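Local coordinates for protein beta-lactamase (Sphaerobacter thermophilus, PDB 4EWF) that probably hydrolyses the amide bond of beta-lactam rings, turning a beta-lactam and water into a substituted beta-amino acid, as class A beta-lactamases do, at residues A[9-18]-A[32-42]; A[57-65]-A[125-136]. All coordinates share one frame; numbering follows the deposited sequence.

Contact 1 of 2, residues A[9-18]-A[32-42]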
loop_
_atom_site.group_PDB
_atom_site.type_symbol
_atom_site.label_atom_id
_atom_site.label_comp_id
_atom_site.label_asym_id
_atom_site.label_seq_id
_atom_site.Cartn_x
_atom_site.Cartn_y
_atom_site.Cartn_z
ATOM N N ILE A 9 18.774 11.738 14.417
ATOM C CA ILE A 9 18.035 12.106 13.207
ATOM C C ILE A 9 17.387 13.489 13.269
ATOM O O ILE A 9 16.685 13.811 14.216
ATOM C CB ILE A 9 16.943 11.057 12.865
ATOM C CG1 ILE A 9 17.580 9.685 12.639
ATOM C CG2 ILE A 9 16.164 11.485 11.635
ATOM C CD1 ILE A 9 16.573 8.559 12.547
ATOM N N ASP A 10 17.632 14.294 12.240
ATOM C CA ASP A 10 16.978 15.589 12.076
ATOM C C ASP A 10 15.763 15.399 11.161
ATOM O O ASP A 10 15.927 15.180 9.961
ATOM C CB ASP A 10 17.985 16.576 11.446
ATOM C CG ASP A 10 17.436 18.001 11.296
ATOM O OD1 ASP A 10 16.217 18.204 11.414
ATOM O OD2 ASP A 10 18.235 18.932 11.027
ATOM N N TRP A 11 14.548 15.489 11.718
ATOM C CA TRP A 11 13.320 15.325 10.941
ATOM C C TRP A 11 12.763 16.630 10.365
ATOM O O TRP A 11 11.707 16.617 9.743
ATOM C CB TRP A 11 12.207 14.668 11.775
ATOM C CG TRP A 11 12.482 13.261 12.203
ATOM C CD1 TRP A 11 12.836 12.831 13.456
ATOM C CD2 TRP A 11 12.427 12.091 11.378
ATOM N NE1 TRP A 11 12.995 11.467 13.456
ATOM C CE2 TRP A 11 12.741 10.986 12.193
ATOM C CE3 TRP A 11 12.127 11.870 10.025
ATOM C CZ2 TRP A 11 12.774 9.674 11.705
ATOM C CZ3 TRP A 11 12.161 10.565 9.536
ATOM C CH2 TRP A 11 12.482 9.485 10.381
ATOM N N SER A 12 13.449 17.746 10.581
ATOM C CA SER A 12 12.925 19.042 10.145
ATOM C C SER A 12 12.606 19.105 8.647
ATOM O O SER A 12 11.667 19.787 8.246
ATOM C CB SER A 12 13.873 20.188 10.538
ATOM O OG SER A 12 15.082 20.118 9.809
ATOM N N GLY A 13 13.379 18.402 7.820
ATOM C CA GLY A 13 13.127 18.388 6.388
ATOM C C GLY A 13 11.856 17.625 6.053
ATOM O O GLY A 13 11.074 18.033 5.199
ATOM N N VAL A 14 11.638 16.509 6.740
ATOM C CA VAL A 14 10.402 15.763 6.580
ATOM C C VAL A 14 9.196 16.614 7.032
ATOM O O VAL A 14 8.179 16.692 6.339
ATOM C CB VAL A 14 10.453 14.440 7.373
ATOM C CG1 VAL A 14 9.123 13.681 7.237
ATOM C CG2 VAL A 14 11.630 13.596 6.908
ATOM N N ALA A 15 9.328 17.269 8.184
ATOM C CA ALA A 15 8.269 18.157 8.664
ATOM C C ALA A 15 7.992 19.297 7.668
ATOM O O ALA A 15 6.836 19.627 7.417
ATOM C CB ALA A 15 8.596 18.700 10.045
ATOM N N ALA A 16 9.048 19.890 7.103
ATOM C CA ALA A 16 8.875 20.937 6.088
ATOM C C ALA A 16 8.141 20.439 4.845
ATOM O O ALA A 16 7.319 21.163 4.279
ATOM C CB ALA A 16 10.231 21.547 5.680
ATOM N N ALA A 17 8.465 19.225 4.398
ATOM C CA ALA A 17 7.798 18.638 3.238
ATOM C C ALA A 17 6.305 18.450 3.524
ATOM O O ALA A 17 5.443 18.687 2.666
ATOM C CB ALA A 17 8.445 17.291 2.874
ATOM N N VAL A 18 6.006 18.004 4.736
ATOM C CA VAL A 18 4.622 17.818 5.152
ATOM C C VAL A 18 3.897 19.160 5.168
ATOM O O VAL A 18 2.803 19.288 4.623
ATOM C CB VAL A 18 4.532 17.132 6.544
ATOM C CG1 VAL A 18 3.096 17.182 7.112
ATOM C CG2 VAL A 18 5.006 15.689 6.449
ATOM N N ILE A 32 6.705 7.011 9.394
ATOM C CA ILE A 32 7.903 6.624 8.683
ATOM C C ILE A 32 8.852 6.031 9.690
ATOM O O ILE A 32 9.178 6.669 10.688
ATOM C CB ILE A 32 8.548 7.842 7.991
ATOM C CG1 ILE A 32 7.610 8.383 6.902
ATOM C CG2 ILE A 32 9.945 7.478 7.436
ATOM C CD1 ILE A 32 7.941 9.793 6.429
ATOM N N VAL A 33 9.275 4.800 9.457
ATOM C CA VAL A 33 10.124 4.141 10.430
ATOM C C VAL A 33 11.542 4.002 9.914
ATOM O O VAL A 33 11.771 3.363 8.894
ATOM C CB VAL A 33 9.584 2.746 10.800
ATOM C CG1 VAL A 33 10.401 2.162 11.947
ATOM C CG2 VAL A 33 8.096 2.836 11.171
ATOM N N ALA A 34 12.495 4.597 10.632
ATOM C CA ALA A 34 13.897 4.531 10.243
ATOM C C ALA A 34 14.450 3.143 10.513
ATOM O O ALA A 34 13.906 2.403 11.333
ATOM C CB ALA A 34 14.715 5.582 11.017
ATOM N N PRO A 35 15.546 2.791 9.833
ATOM C CA PRO A 35 16.262 1.540 10.062
ATOM C C PRO A 35 16.418 1.231 11.549
ATOM O O PRO A 35 16.146 0.108 11.978
ATOM C CB PRO A 35 17.621 1.815 9.434
ATOM C CG PRO A 35 17.301 2.706 8.296
ATOM C CD PRO A 35 16.171 3.585 8.765
ATOM N N GLY A 36 16.837 2.208 12.335
ATOM C CA GLY A 36 16.953 1.965 13.766
ATOM C C GLY A 36 15.667 1.585 14.500
ATOM O O GLY A 36 15.714 0.967 15.561
ATOM N N GLY A 37 14.518 1.958 13.943
ATOM C CA GLY A 37 13.245 1.799 14.630
ATOM C C GLY A 37 12.661 3.143 15.045
ATOM O O GLY A 37 11.478 3.237 15.411
ATOM N N GLU A 38 13.488 4.192 14.993
ATOM C CA GLU A 38 13.003 5.535 15.296
ATOM C C GLU A 38 11.912 5.963 14.308
ATOM O O GLU A 38 12.039 5.779 13.099
ATOM C CB GLU A 38 14.125 6.579 15.329
ATOM C CG GLU A 38 13.556 7.941 15.721
ATOM C CD GLU A 38 14.594 9.032 15.863
ATOM O OE1 GLU A 38 14.205 10.211 15.729
ATOM O OE2 GLU A 38 15.779 8.719 16.121
ATOM N N THR A 39 10.844 6.552 14.826
ATOM C CA THR A 39 9.645 6.734 14.015
ATOM C C THR A 39 9.169 8.181 13.943
ATOM O O THR A 39 8.962 8.843 14.967
ATOM C CB THR A 39 8.512 5.808 14.522
ATOM O OG1 THR A 39 8.953 4.448 14.410
ATOM C CG2 THR A 39 7.237 5.999 13.697
ATOM N N PHE A 40 9.023 8.683 12.726
ATOM C CA PHE A 40 8.393 9.981 12.522
ATOM C C PHE A 40 6.884 9.767 12.332
ATOM O O PHE A 40 6.461 8.901 11.552
ATOM C CB PHE A 40 8.965 10.648 11.277
ATOM C CG PHE A 40 8.241 11.905 10.873
ATOM C CD1 PHE A 40 8.671 13.146 11.333
ATOM C CD2 PHE A 40 7.141 11.845 10.027
ATOM C CE1 PHE A 40 8.000 14.309 10.961
ATOM C CE2 PHE A 40 6.469 12.994 9.640
ATOM C CZ PHE A 40 6.893 14.224 10.107
ATOM N N ARG A 41 6.084 10.563 13.036
ATOM C CA ARG A 41 4.631 10.491 12.952
ATOM C C ARG A 41 4.050 11.893 12.785
ATOM O O ARG A 41 4.395 12.823 13.527
ATOM C CB ARG A 41 4.032 9.850 14.219
ATOM C CG ARG A 41 4.361 8.380 14.416
ATOM C CD ARG A 41 3.521 7.736 15.543
ATOM N NE ARG A 41 4.214 6.574 16.102
ATOM C CZ ARG A 41 4.048 5.326 15.675
ATOM N NH1 ARG A 41 3.198 5.065 14.696
ATOM N NH2 ARG A 41 4.725 4.334 16.232
ATOM N N HIS A 42 3.169 12.032 11.806
ATOM C CA HIS A 42 2.359 13.226 11.644
ATOM C C HIS A 42 0.949 12.748 11.325
ATOM O O HIS A 42 0.731 12.087 10.294
ATOM C CB HIS A 42 2.896 14.082 10.493
ATOM C CG HIS A 42 2.046 15.271 10.182
ATOM N ND1 HIS A 42 2.188 16.477 10.835
ATOM C CD2 HIS A 42 1.038 15.436 9.290
ATOM C CE1 HIS A 42 1.306 17.336 10.355
ATOM N NE2 HIS A 42 0.593 16.728 9.422
HETATM O O HOH W 1 18.086 9.867 16.311
HETATM O O HOH W 2 15.428 12.495 16.179
#
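Trp11 and Glu38 make the one direct hydrogen bond between these segments: Trp11 NE1 donates to Glu38 OE1 over 2.9 Å, at 162° and close to the indole plane, yet the carboxylate receives it from above its own plane. The glutamate reaches that far because its chain is extended, with CG anti to the backbone N (chi1 -177°). Two waters extend the polar link, one bridging Ile9 N to Glu38 OE2, the other Ile9 O to Glu38 OE1, so each carboxylate oxygen is tied to the backbone of Ile9.

CH-pi contacts carry the next layer. Phe40 CB lies over one face of the indole, 3.5 Å from the centroid of the six-membered ring of Trp11. The Phe40 ring in turn receives Val14 CG1 over its centre, and Val18 CG1 sits above the imidazole of His42, only 3.4 Å from His42 NE2. The same nitrogen is hydrogen-bonded to Glu22, which fixes the ring's polar end. Ile9 CG2, from the same segment as Trp11, lies off centre over the opposite face of the indole.

Apolar touches complete the seam, with Ile9 CD1 against Ala34 CB at 3.8 Å and Val14 CG1 against Ile32 CD1. Ala262 and Ile259 of helix 249-266 back the same core. The arrangement is that of the alpha/beta domain of class A beta-lactamases, in which the N-terminal helix packs on the outer hairpin of the five-stranded antiparallel sheet.

Contact 2 of 2, residues A[57-65]-A[125-136]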
loop_
_atom_site.group_PDB
_atom_site.type_symbol
_atom_site.label_atom_id
_atom_site.label_comp_id
_atom_site.label_asym_id
_atom_site.label_seq_id
_atom_site.Cartn_x
_atom_site.Cartn_y
_atom_site.Cartn_z
ATOM N N PRO A 57 -3.394 -5.920 3.161
ATOM C CA PRO A 57 -3.883 -6.984 4.041
ATOM C C PRO A 57 -4.698 -8.040 3.290
ATOM O O PRO A 57 -4.734 -9.173 3.738
ATOM C CB PRO A 57 -4.756 -6.235 5.061
ATOM C CG PRO A 57 -5.062 -4.924 4.431
ATOM C CD PRO A 57 -3.864 -4.587 3.579
ATOM N N LEU A 58 -5.338 -7.682 2.177
ATOM C CA LEU A 58 -6.042 -8.683 1.363
ATOM C C LEU A 58 -5.046 -9.730 0.840
ATOM O O LEU A 58 -5.280 -10.941 0.924
ATOM C CB LEU A 58 -6.777 -8.011 0.189
ATOM C CG LEU A 58 -7.346 -8.948 -0.895
ATOM C CD1 LEU A 58 -8.377 -9.927 -0.337
ATOM C CD2 LEU A 58 -7.934 -8.138 -2.047
HETATM N N MSE A 59 -3.929 -9.256 0.292
HETATM C CA MSE A 59 -2.878 -10.157 -0.169
HETATM C C MSE A 59 -2.405 -11.065 0.971
HETATM O O MSE A 59 -2.193 -12.260 0.785
HETATM C CB MSE A 59 -1.693 -9.362 -0.713
HETATM C CG MSE A 59 -0.499 -10.228 -1.131
HETATM SE SE MSE A 59 0.947 -9.132 -1.852
HETATM C CE MSE A 59 1.300 -7.975 -0.373
ATOM N N ILE A 60 -2.236 -10.490 2.158
ATOM C CA ILE A 60 -1.782 -11.279 3.289
ATOM C C ILE A 60 -2.789 -12.396 3.580
ATOM O O ILE A 60 -2.407 -13.537 3.854
ATOM C CB ILE A 60 -1.526 -10.400 4.539
ATOM C CG1 ILE A 60 -0.382 -9.421 4.250
ATOM C CG2 ILE A 60 -1.186 -11.279 5.741
ATOM C CD1 ILE A 60 -0.202 -8.283 5.311
ATOM N N ALA A 61 -4.077 -12.072 3.507
ATOM C CA ALA A 61 -5.102 -13.086 3.770
ATOM C C ALA A 61 -4.979 -14.221 2.764
ATOM O O ALA A 61 -5.122 -15.394 3.113
ATOM C CB ALA A 61 -6.498 -12.480 3.726
ATOM N N VAL A 62 -4.715 -13.864 1.510
ATOM C CA VAL A 62 -4.528 -14.866 0.468
ATOM C C VAL A 62 -3.349 -15.799 0.766
ATOM O O VAL A 62 -3.496 -17.025 0.754
ATOM C CB VAL A 62 -4.347 -14.205 -0.914
ATOM C CG1 VAL A 62 -3.956 -15.242 -1.945
ATOM C CG2 VAL A 62 -5.626 -13.480 -1.319
ATOM N N TYR A 63 -2.179 -15.236 1.055
ATOM C CA TYR A 63 -1.019 -16.087 1.324
ATOM C C TYR A 63 -1.171 -16.936 2.588
ATOM O O TYR A 63 -0.638 -18.048 2.655
ATOM C CB TYR A 63 0.295 -15.289 1.336
ATOM C CG TYR A 63 0.762 -14.938 -0.063
ATOM C CD1 TYR A 63 1.717 -15.720 -0.712
ATOM C CD2 TYR A 63 0.221 -13.860 -0.750
ATOM C CE1 TYR A 63 2.140 -15.420 -1.998
ATOM C CE2 TYR A 63 0.632 -13.552 -2.039
ATOM C CZ TYR A 63 1.597 -14.337 -2.660
ATOM O OH TYR A 63 2.004 -14.039 -3.945
ATOM N N ARG A 64 -1.903 -16.431 3.580
ATOM C CA ARG A 64 -2.172 -17.228 4.781
ATOM C C ARG A 64 -3.033 -18.436 4.430
ATOM O O ARG A 64 -2.858 -19.520 4.987
ATOM C CB ARG A 64 -2.869 -16.397 5.861
ATOM C CG ARG A 64 -1.984 -15.354 6.507
ATOM C CD ARG A 64 -2.577 -14.889 7.819
ATOM N NE ARG A 64 -1.751 -13.857 8.429
ATOM C CZ ARG A 64 -2.112 -13.146 9.494
ATOM N NH1 ARG A 64 -3.295 -13.351 10.065
ATOM N NH2 ARG A 64 -1.295 -12.220 9.982
ATOM N N ALA A 65 -3.962 -18.242 3.494
ATOM C CA ALA A 65 -4.782 -19.344 2.994
ATOM C C ALA A 65 -3.903 -20.379 2.295
ATOM O O ALA A 65 -4.104 -21.591 2.444
ATOM C CB ALA A 65 -5.856 -18.815 2.030
ATOM N N VAL A 125 -11.544 -15.407 -0.445
ATOM C CA VAL A 125 -11.073 -15.475 0.926
ATOM C C VAL A 125 -12.119 -14.925 1.913
ATOM O O VAL A 125 -12.196 -15.360 3.066
ATOM C CB VAL A 125 -9.715 -14.760 1.041
ATOM C CG1 VAL A 125 -9.889 -13.283 1.439
ATOM C CG2 VAL A 125 -8.818 -15.488 1.987
ATOM N N GLY A 126 -12.961 -14.010 1.445
ATOM C CA GLY A 126 -14.005 -13.437 2.284
ATOM C C GLY A 126 -13.532 -12.258 3.123
ATOM O O GLY A 126 -12.362 -12.191 3.519
ATOM N N LEU A 127 -14.439 -11.319 3.395
ATOM C CA LEU A 127 -14.076 -10.110 4.137
ATOM C C LEU A 127 -13.541 -10.430 5.527
ATOM O O LEU A 127 -12.613 -9.785 6.020
ATOM C CB LEU A 127 -15.278 -9.172 4.263
ATOM C CG LEU A 127 -15.835 -8.548 2.979
ATOM C CD1 LEU A 127 -17.141 -7.815 3.280
ATOM C CD2 LEU A 127 -14.824 -7.611 2.375
ATOM N N ASP A 128 -14.145 -11.423 6.172
ATOM C CA ASP A 128 -13.775 -11.741 7.545
ATOM C C ASP A 128 -12.317 -12.139 7.654
ATOM O O ASP A 128 -11.632 -11.755 8.612
ATOM C CB ASP A 128 -14.678 -12.840 8.105
ATOM C CG ASP A 128 -16.038 -12.309 8.515
ATOM O OD1 ASP A 128 -16.973 -12.347 7.685
ATOM O OD2 ASP A 128 -16.171 -11.849 9.670
ATOM N N ALA A 129 -11.845 -12.902 6.672
ATOM C CA ALA A 129 -10.454 -13.346 6.669
ATOM C C ALA A 129 -9.496 -12.158 6.548
ATOM O O ALA A 129 -8.423 -12.158 7.141
ATOM C CB ALA A 129 -10.209 -14.364 5.556
ATOM N N VAL A 130 -9.883 -11.135 5.796
ATOM C CA VAL A 130 -9.018 -9.961 5.661
ATOM C C VAL A 130 -9.020 -9.153 6.973
ATOM O O VAL A 130 -7.973 -8.748 7.476
ATOM C CB VAL A 130 -9.445 -9.077 4.478
ATOM C CG1 VAL A 130 -8.514 -7.878 4.337
ATOM C CG2 VAL A 130 -9.453 -9.898 3.181
ATOM N N ASN A 131 -10.196 -8.963 7.550
ATOM C CA ASN A 131 -10.285 -8.283 8.841
ATOM C C ASN A 131 -9.615 -9.057 9.982
ATOM O O ASN A 131 -9.048 -8.454 10.899
ATOM C CB ASN A 131 -11.734 -7.905 9.151
ATOM C CG ASN A 131 -12.230 -6.760 8.248
ATOM O OD1 ASN A 131 -11.638 -5.690 8.219
ATOM N ND2 ASN A 131 -13.284 -7.011 7.487
ATOM N N ASP A 132 -9.646 -10.386 9.905
ATOM C CA ASP A 132 -8.872 -11.201 10.838
ATOM C C ASP A 132 -7.380 -10.890 10.706
ATOM O O ASP A 132 -6.673 -10.779 11.708
ATOM C CB ASP A 132 -9.138 -12.699 10.632
ATOM C CG ASP A 132 -10.542 -13.114 11.071
ATOM O OD1 ASP A 132 -11.179 -12.354 11.833
ATOM O OD2 ASP A 132 -11.010 -14.206 10.664
ATOM N N VAL A 133 -6.892 -10.734 9.478
ATOM C CA VAL A 133 -5.481 -10.377 9.285
ATOM C C VAL A 133 -5.180 -9.037 9.939
ATOM O O VAL A 133 -4.203 -8.872 10.693
ATOM C CB VAL A 133 -5.110 -10.269 7.797
ATOM C CG1 VAL A 133 -3.817 -9.470 7.623
ATOM C CG2 VAL A 133 -4.989 -11.658 7.175
ATOM N N ILE A 134 -6.034 -8.072 9.639
ATOM C CA ILE A 134 -5.847 -6.715 10.115
ATOM C C ILE A 134 -5.785 -6.703 11.646
ATOM O O ILE A 134 -4.911 -6.062 12.226
ATOM C CB ILE A 134 -6.968 -5.794 9.577
ATOM C CG1 ILE A 134 -6.801 -5.608 8.068
ATOM C CG2 ILE A 134 -6.947 -4.432 10.287
ATOM C CD1 ILE A 134 -8.020 -5.011 7.401
ATOM N N ALA A 135 -6.688 -7.442 12.293
ATOM C CA ALA A 135 -6.732 -7.471 13.753
ATOM C C ALA A 135 -5.496 -8.169 14.320
ATOM O O ALA A 135 -4.926 -7.733 15.329
ATOM C CB ALA A 135 -8.019 -8.184 14.247
ATOM N N SER A 136 -5.098 -9.265 13.678
ATOM C CA SER A 136 -3.952 -10.052 14.138
ATOM C C SER A 136 -2.657 -9.251 13.993
ATOM O O SER A 136 -1.659 -9.560 14.635
ATOM C CB SER A 136 -3.826 -11.358 13.347
ATOM O OG SER A 136 -3.265 -11.080 12.072
#
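Helices 57-65 and 127-136 cross at a steep 102°, their axes approaching to 8.4 Å, with Ala61 and Val130 closest at the backbone, CA to CA 5.4 Å. So near an approach suits the small side chain of Ala61, which is a knob in a hole formed by Val125, Ala129, Val130 and Val133. The packing is reciprocal: Val133 enters the hole among Pro57, Ile60, Ala61 and Arg64. Its two methyls divide the work, CG1 meeting Ile60 CG2 at 3.7 Å and CG2 lying against Ala61 CA.

On the flanks, Pro57 CB rests on Ile134 CG1 at 3.7 Å. Leu58 leaves its helix pointing away from the partner, but its CD1 methyl still touches Val130 CG2 and, less closely, Val125 CG1; beyond it lie Thr118, Leu121 and Ile122 of helix 115-125. Val125 CG2 touches the carbonyl group of Ala61.

The polar part lies toward the ends of the two segments, at Arg64 and Ser136. Arg64 stretches out from CG to NE and turns the end of its guanidinium to Ser136, so that NH1 (3.0 Å) and NH2 (3.1 Å) both donate to Ser136 OG, nearly in the guanidinium plane but through bent bonds. Val133 CG2 lies over one face of the group, off centre. Ser136 OG, held between the backbone N and carbonyl carbon by chi1 of 77°, donates a hydrogen bond to Val133 O at 2.8 Å. Arg64 NE donates to Ala179 O, anchoring the same group to a further segment.

The hydroxyl is thus gripped by three hydrogen bonds, two accepted and one donated. Donation to the carbonyl sets its direction, consistent with its accepting from the arginine. The partners named here, a hydroxyl and a carbonyl, are neutral, so this is charge-assisted hydrogen bonding and not a salt bridge, while the buried crossing relies on close-fitting methyl groups.

How the contacts relate
Contact 1 is complete within the first 42 residues, before contact 2 begins at residue 57, so the two follow in series along the chain. Their centres lie 30 Å apart and their nearest atoms about 14 Å, with no touch and no shared helix or strand. Contact 1 seats helix 12-22 against strand 39-42, at an edge of the five-stranded sheet; contact 2 joins helices 55-67 and 127-136 within the helical part. Together they illustrate the division of this fold into a sheet-based and a mainly helical region. In this family the active site lies between the two, and an SxxK-like pattern, Ser52 to Lys55, leading into helix 55-67, is consistent with that.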